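Local structure of nitrogenase molybdenum-iron protein alpha chain (Clostridium pasteurianum, 5VPW) at residues Gly23-Lys28 / Ile439-Met444; Lys337-Tyr342 / Phe358-Leu363. The protein forms, with the beta chain, the molybdenum-iron component of nitrogenase, which reduces dinitrogen to ammonium at an iron-molybdenum cofactor. One frame throughout, in Å; residues are numbered along the deposited sequence.

Interaction 1: Gly23-Lys28 / Ile439-Met444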
loop_
_atom_site.group_PDB
_atom_site.type_symbol
_atom_site.label_atom_id
_atom_site.label_comp_id
_atom_site.label_asym_id
_atom_site.label_seq_id
_atom_site.Cartn_x
_atom_site.Cartn_y
_atom_site.Cartn_z
ATOM N N GLY A 23 -27.987 -10.949 42.358
ATOM C CA GLY A 23 -27.588 -12.320 42.592
ATOM C C GLY A 23 -26.492 -12.803 41.618
ATOM O O GLY A 23 -25.888 -13.834 41.837
ATOM N N HIS A 24 -26.261 -12.045 40.549
ATOM C CA HIS A 24 -25.232 -12.390 39.543
ATOM C C HIS A 24 -23.848 -11.862 39.907
ATOM O O HIS A 24 -22.863 -12.127 39.194
ATOM C CB HIS A 24 -25.633 -11.822 38.189
ATOM C CG HIS A 24 -26.919 -12.379 37.667
ATOM N ND1 HIS A 24 -26.966 -13.397 36.735
ATOM C CD2 HIS A 24 -28.204 -12.109 37.998
ATOM C CE1 HIS A 24 -28.225 -13.705 36.488
ATOM N NE2 HIS A 24 -28.997 -12.931 37.242
ATOM N N ILE A 25 -23.755 -11.116 41.005
ATOM C CA ILE A 25 -22.468 -10.629 41.458
ATOM C C ILE A 25 -22.129 -11.229 42.809
ATOM O O ILE A 25 -22.895 -11.079 43.751
ATOM C CB ILE A 25 -22.463 -9.099 41.536
ATOM C CG1 ILE A 25 -22.821 -8.520 40.177
ATOM C CG2 ILE A 25 -21.119 -8.597 42.048
ATOM C CD1 ILE A 25 -23.082 -7.054 40.192
ATOM N N VAL A 26 -20.982 -11.909 42.910
ATOM C CA VAL A 26 -20.563 -12.498 44.179
ATOM C C VAL A 26 -19.114 -12.184 44.465
ATOM O O VAL A 26 -18.366 -11.763 43.575
ATOM C CB VAL A 26 -20.766 -14.035 44.237
ATOM C CG1 VAL A 26 -22.242 -14.378 44.134
ATOM C CG2 VAL A 26 -19.934 -14.762 43.181
ATOM N N ILE A 27 -18.725 -12.430 45.706
ATOM C CA ILE A 27 -17.352 -12.263 46.145
ATOM C C ILE A 27 -16.968 -13.526 46.843
ATOM O O ILE A 27 -17.680 -14.000 47.720
ATOM C CB ILE A 27 -17.203 -11.089 47.125
ATOM C CG1 ILE A 27 -17.757 -9.822 46.459
ATOM C CG2 ILE A 27 -15.746 -10.950 47.555
ATOM C CD1 ILE A 27 -17.395 -8.511 47.127
ATOM N N LYS A 28 -15.852 -14.099 46.439
ATOM C CA LYS A 28 -15.346 -15.269 47.099
ATOM C C LYS A 28 -14.652 -14.812 48.372
ATOM O O LYS A 28 -13.825 -13.911 48.327
ATOM C CB LYS A 28 -14.367 -15.998 46.202
ATOM C CG LYS A 28 -13.539 -16.971 46.997
ATOM C CD LYS A 28 -12.670 -17.843 46.125
ATOM C CE LYS A 28 -12.117 -18.994 46.929
ATOM N NZ LYS A 28 -11.786 -20.142 46.059
ATOM N N ILE A 439 -13.933 -10.950 42.882
ATOM C CA ILE A 439 -15.307 -10.596 42.562
ATOM C C ILE A 439 -15.672 -11.183 41.196
ATOM O O ILE A 439 -14.948 -10.970 40.214
ATOM C CB ILE A 439 -15.447 -9.068 42.518
ATOM C CG1 ILE A 439 -15.118 -8.457 43.891
ATOM C CG2 ILE A 439 -16.848 -8.628 42.091
ATOM C CD1 ILE A 439 -14.757 -6.986 43.834
ATOM N N LEU A 440 -16.791 -11.890 41.115
ATOM C CA LEU A 440 -17.247 -12.509 39.864
ATOM C C LEU A 440 -18.579 -11.881 39.428
ATOM O O LEU A 440 -19.481 -11.657 40.263
ATOM C CB LEU A 440 -17.418 -14.025 40.049
ATOM C CG LEU A 440 -16.152 -14.825 40.368
ATOM C CD1 LEU A 440 -15.942 -14.996 41.870
ATOM C CD2 LEU A 440 -16.196 -16.188 39.698
ATOM N N ILE A 441 -18.695 -11.563 38.140
ATOM C CA ILE A 441 -19.909 -10.973 37.597
ATOM C C ILE A 441 -20.392 -11.861 36.467
ATOM O O ILE A 441 -19.709 -12.027 35.449
ATOM C CB ILE A 441 -19.688 -9.539 37.069
ATOM C CG1 ILE A 441 -19.102 -8.642 38.183
ATOM C CG2 ILE A 441 -20.990 -8.945 36.534
ATOM C CD1 ILE A 441 -18.756 -7.240 37.720
ATOM N N ASP A 442 -21.547 -12.473 36.668
ATOM C CA ASP A 442 -22.236 -13.237 35.620
ATOM C C ASP A 442 -23.081 -12.318 34.729
ATOM O O ASP A 442 -23.750 -11.380 35.221
ATOM C CB ASP A 442 -23.100 -14.346 36.238
ATOM C CG ASP A 442 -23.914 -15.088 35.209
ATOM O OD1 ASP A 442 -23.340 -15.921 34.487
ATOM O OD2 ASP A 442 -25.136 -14.856 35.133
ATOM N N ASP A 443 -23.033 -12.608 33.425
ATOM C CA ASP A 443 -23.627 -11.799 32.349
ATOM C C ASP A 443 -23.283 -10.337 32.527
ATOM O O ASP A 443 -24.158 -9.453 32.652
ATOM C CB ASP A 443 -25.143 -12.008 32.274
ATOM C CG ASP A 443 -25.750 -11.560 30.943
ATOM O OD1 ASP A 443 -24.999 -11.109 30.047
ATOM O OD2 ASP A 443 -27.005 -11.644 30.811
ATOM N N MET A 444 -21.988 -10.073 32.567
ATOM C CA MET A 444 -21.510 -8.718 32.733
ATOM C C MET A 444 -21.992 -7.833 31.579
ATOM O O MET A 444 -22.163 -8.292 30.452
ATOM C CB MET A 444 -19.970 -8.674 32.859
ATOM C CG MET A 444 -19.479 -7.310 33.320
ATOM S SD MET A 444 -17.721 -7.268 33.702
ATOM C CE MET A 444 -17.072 -7.336 32.062
#
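Strand 25-27 and strand 439-442 run antiparallel, their axes 4.8 Å apart at closest and at 162°, with Val26 and Leu440 as the hydrogen-bonded pair: Val26 N gives to Leu440 O at 3.1 Å and Leu440 N to Val26 O at 2.9 Å. Two residues along, past the non-hydrogen-bonded pair Ile25 and Ile441, Asp442 N reaches His24 O at 2.9 Å in a nearly straight bond. His24 and Asp442 are then tied a second time, through their side chains. His24 ND1 donates to Asp442 OD2 at 2.8 Å, and the oxygen lies only 2° out of the imidazole plane, receiving the N-H on its anti lone pair. Ring and carboxylate are nearly coplanar, and the torsion that sends Asp442 CG anti to its backbone N (chi1 175°) carries the carboxylate to the ring edge. On one face of the sheet the isoleucines lie side by side in pairs, Ile27 CG1 against Ile439 CG1 at 3.9 Å and Ile25 CG1 against Ile441 CG2 at 4.1 Å; helix 5-10 packs there through Leu5 and Ile9. Val26 and Leu440 meet on the other face. Strand 25-27 is thereby joined as this chain's outermost strand to a mixed sheet continuing into strand 361-367. Asp442 OD1 also bonds to Tyr375 OH, which fixes the carboxylate's rotation. The buried carboxylate probably favours the proton on His24 ND1 and may polarise the ring.

Interaction 2: Lys337-Tyr342 / Phe358-Leu363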
loop_
_atom_site.group_PDB
_atom_site.type_symbol
_atom_site.label_atom_id
_atom_site.label_comp_id
_atom_site.label_asym_id
_atom_site.label_seq_id
_atom_site.Cartn_x
_atom_site.Cartn_y
_atom_site.Cartn_z
ATOM N N LYS A 337 1.271 -4.905 38.625
ATOM C CA LYS A 337 0.130 -4.422 37.847
ATOM C C LYS A 337 -1.134 -5.212 38.168
ATOM O O LYS A 337 -1.068 -6.307 38.743
ATOM C CB LYS A 337 0.474 -4.460 36.355
ATOM C CG LYS A 337 1.537 -3.430 36.025
ATOM C CD LYS A 337 2.034 -3.524 34.596
ATOM C CE LYS A 337 3.307 -2.726 34.386
ATOM N NZ LYS A 337 3.118 -1.274 34.643
ATOM N N THR A 338 -2.291 -4.649 37.819
ATOM C CA THR A 338 -3.559 -5.292 38.145
ATOM C C THR A 338 -4.372 -5.443 36.869
ATOM O O THR A 338 -4.237 -4.650 35.930
ATOM C CB THR A 338 -4.397 -4.434 39.147
ATOM O OG1 THR A 338 -4.647 -3.168 38.554
ATOM C CG2 THR A 338 -3.645 -4.215 40.530
ATOM N N ALA A 339 -5.229 -6.445 36.883
ATOM C CA ALA A 339 -6.080 -6.788 35.743
ATOM C C ALA A 339 -7.479 -7.179 36.168
ATOM O O ALA A 339 -7.711 -7.608 37.316
ATOM C CB ALA A 339 -5.466 -7.986 35.013
ATOM N N CYS A 340 -8.384 -7.064 35.194
ATOM C CA CYS A 340 -9.664 -7.713 35.211
ATOM C C CYS A 340 -9.772 -8.468 33.890
ATOM O O CYS A 340 -9.070 -8.139 32.919
ATOM C CB CYS A 340 -10.795 -6.698 35.283
ATOM S SG CYS A 340 -10.696 -5.658 36.749
ATOM N N LEU A 341 -10.640 -9.468 33.871
ATOM C CA LEU A 341 -10.869 -10.250 32.680
ATOM C C LEU A 341 -12.347 -10.512 32.478
ATOM O O LEU A 341 -13.100 -10.597 33.436
ATOM C CB LEU A 341 -10.217 -11.622 32.675
ATOM C CG LEU A 341 -9.311 -12.242 33.682
ATOM C CD1 LEU A 341 -9.940 -12.153 35.053
ATOM C CD2 LEU A 341 -9.105 -13.693 33.240
ATOM N N TYR A 342 -12.714 -10.690 31.214
ATOM C CA TYR A 342 -14.105 -10.933 30.796
ATOM C C TYR A 342 -14.051 -12.033 29.732
ATOM O O TYR A 342 -13.523 -11.825 28.648
ATOM C CB TYR A 342 -14.653 -9.638 30.232
ATOM C CG TYR A 342 -16.137 -9.579 29.813
ATOM C CD1 TYR A 342 -17.040 -10.580 30.119
ATOM C CD2 TYR A 342 -16.616 -8.453 29.136
ATOM C CE1 TYR A 342 -18.391 -10.469 29.746
ATOM C CE2 TYR A 342 -17.953 -8.322 28.758
ATOM C CZ TYR A 342 -18.835 -9.325 29.074
ATOM O OH TYR A 342 -20.155 -9.165 28.725
ATOM N N PHE A 358 3.133 -13.906 36.500
ATOM C CA PHE A 358 3.871 -12.687 36.111
ATOM C C PHE A 358 3.825 -11.602 37.172
ATOM O O PHE A 358 4.304 -10.459 36.946
ATOM C CB PHE A 358 3.327 -12.074 34.819
ATOM C CG PHE A 358 3.258 -13.007 33.658
ATOM C CD1 PHE A 358 4.036 -14.135 33.563
ATOM C CD2 PHE A 358 2.409 -12.705 32.617
ATOM C CE1 PHE A 358 3.925 -14.977 32.477
ATOM C CE2 PHE A 358 2.307 -13.532 31.539
ATOM C CZ PHE A 358 3.068 -14.661 31.451
ATOM N N GLY A 359 3.249 -11.918 38.329
ATOM C CA GLY A 359 3.117 -10.917 39.383
ATOM C C GLY A 359 1.948 -9.975 39.228
ATOM O O GLY A 359 1.927 -8.908 39.843
ATOM N N VAL A 360 0.992 -10.332 38.361
ATOM C CA VAL A 360 -0.152 -9.486 38.075
ATOM C C VAL A 360 -1.357 -10.030 38.863
ATOM O O VAL A 360 -1.692 -11.186 38.753
ATOM C CB VAL A 360 -0.480 -9.471 36.550
ATOM C CG1 VAL A 360 -1.751 -8.703 36.290
ATOM C CG2 VAL A 360 0.657 -8.853 35.739
ATOM N N ASP A 361 -2.013 -9.178 39.633
ATOM C CA ASP A 361 -3.164 -9.607 40.410
ATOM C C ASP A 361 -4.441 -9.369 39.615
ATOM O O ASP A 361 -4.586 -8.322 39.035
ATOM C CB ASP A 361 -3.237 -8.786 41.682
ATOM C CG ASP A 361 -2.071 -9.076 42.619
ATOM O OD1 ASP A 361 -1.668 -10.252 42.715
ATOM O OD2 ASP A 361 -1.550 -8.133 43.246
ATOM N N SER A 362 -5.370 -10.315 39.657
ATOM C CA SER A 362 -6.667 -10.196 38.963
ATOM C C SER A 362 -7.765 -9.917 39.969
ATOM O O SER A 362 -7.950 -10.693 40.918
ATOM C CB SER A 362 -6.969 -11.489 38.224
ATOM O OG SER A 362 -6.038 -11.686 37.189
ATOM N N LEU A 363 -8.482 -8.816 39.778
ATOM C CA LEU A 363 -9.458 -8.345 40.755
ATOM C C LEU A 363 -10.912 -8.753 40.447
ATOM O O LEU A 363 -11.682 -9.074 41.362
ATOM C CB LEU A 363 -9.354 -6.825 40.866
ATOM C CG LEU A 363 -7.933 -6.266 41.084
ATOM C CD1 LEU A 363 -7.986 -4.743 41.011
ATOM C CD2 LEU A 363 -7.332 -6.778 42.397
#
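Val360 turns CG1 anti to its backbone N (chi1 174°), which lays that methyl against Ala339 CB at 4.0 Å and beside Lys337 O at 3.5 Å. On the opposite face, Leu363, with chi1 at -50° and an extended chi2 of 174°, brings CD1 to Thr338 CB at 4.1 Å. Between these two apolar contacts the backbones pair in parallel, Thr338 beside Asp361 and Ala339 beside Ser362. Three bonds join them: Asp361 N to Lys337 O at 3.2 Å, Ala339 N to Asp361 O at 2.9 Å, and Leu363 N to Ala339 O at 2.8 Å, the last arriving almost head-on to the carbonyl. Asp361 thus uses both its N-H and its C=O on the strand beside it, as parallel pairing requires. Gly359, at positive phi, closes helix 348-357 as the C-prime residue of a Schellman motif and releases the chain into the second strand. The pairing completes a beta-alpha-beta unit, strand 338-343, helix 348-357 and strand 361-367, in the mixed sheet. Helix 348-357 covers the Leu341 and Ser362 face through Met352, while strand 460-462 borders the other edge of strand 338-343, sharing backbone hydrogen bonds with Thr338 and Cys340.

From the N terminus the chain passes helices 5-10 and 15-22 before laying down strand 25-27, which waits more than 400 residues for its partner, strand 439-442; interaction 1 closes that long loop. Interaction 2 is a short closure within it, made when the chain leaves strand 338-343, runs through helix 348-357 and returns in strand 361-367. The two therefore nest without crossing, their centres about 17 Å apart. Both belong to one mixed sheet, where 439-442 lies between 25-27 and 361-367, adding the N-terminal strand at the edge. They touch where Ile439 CB packs on Leu363 O and where Tyr342 OH and Met444 O form a probable, weak hydrogen bond.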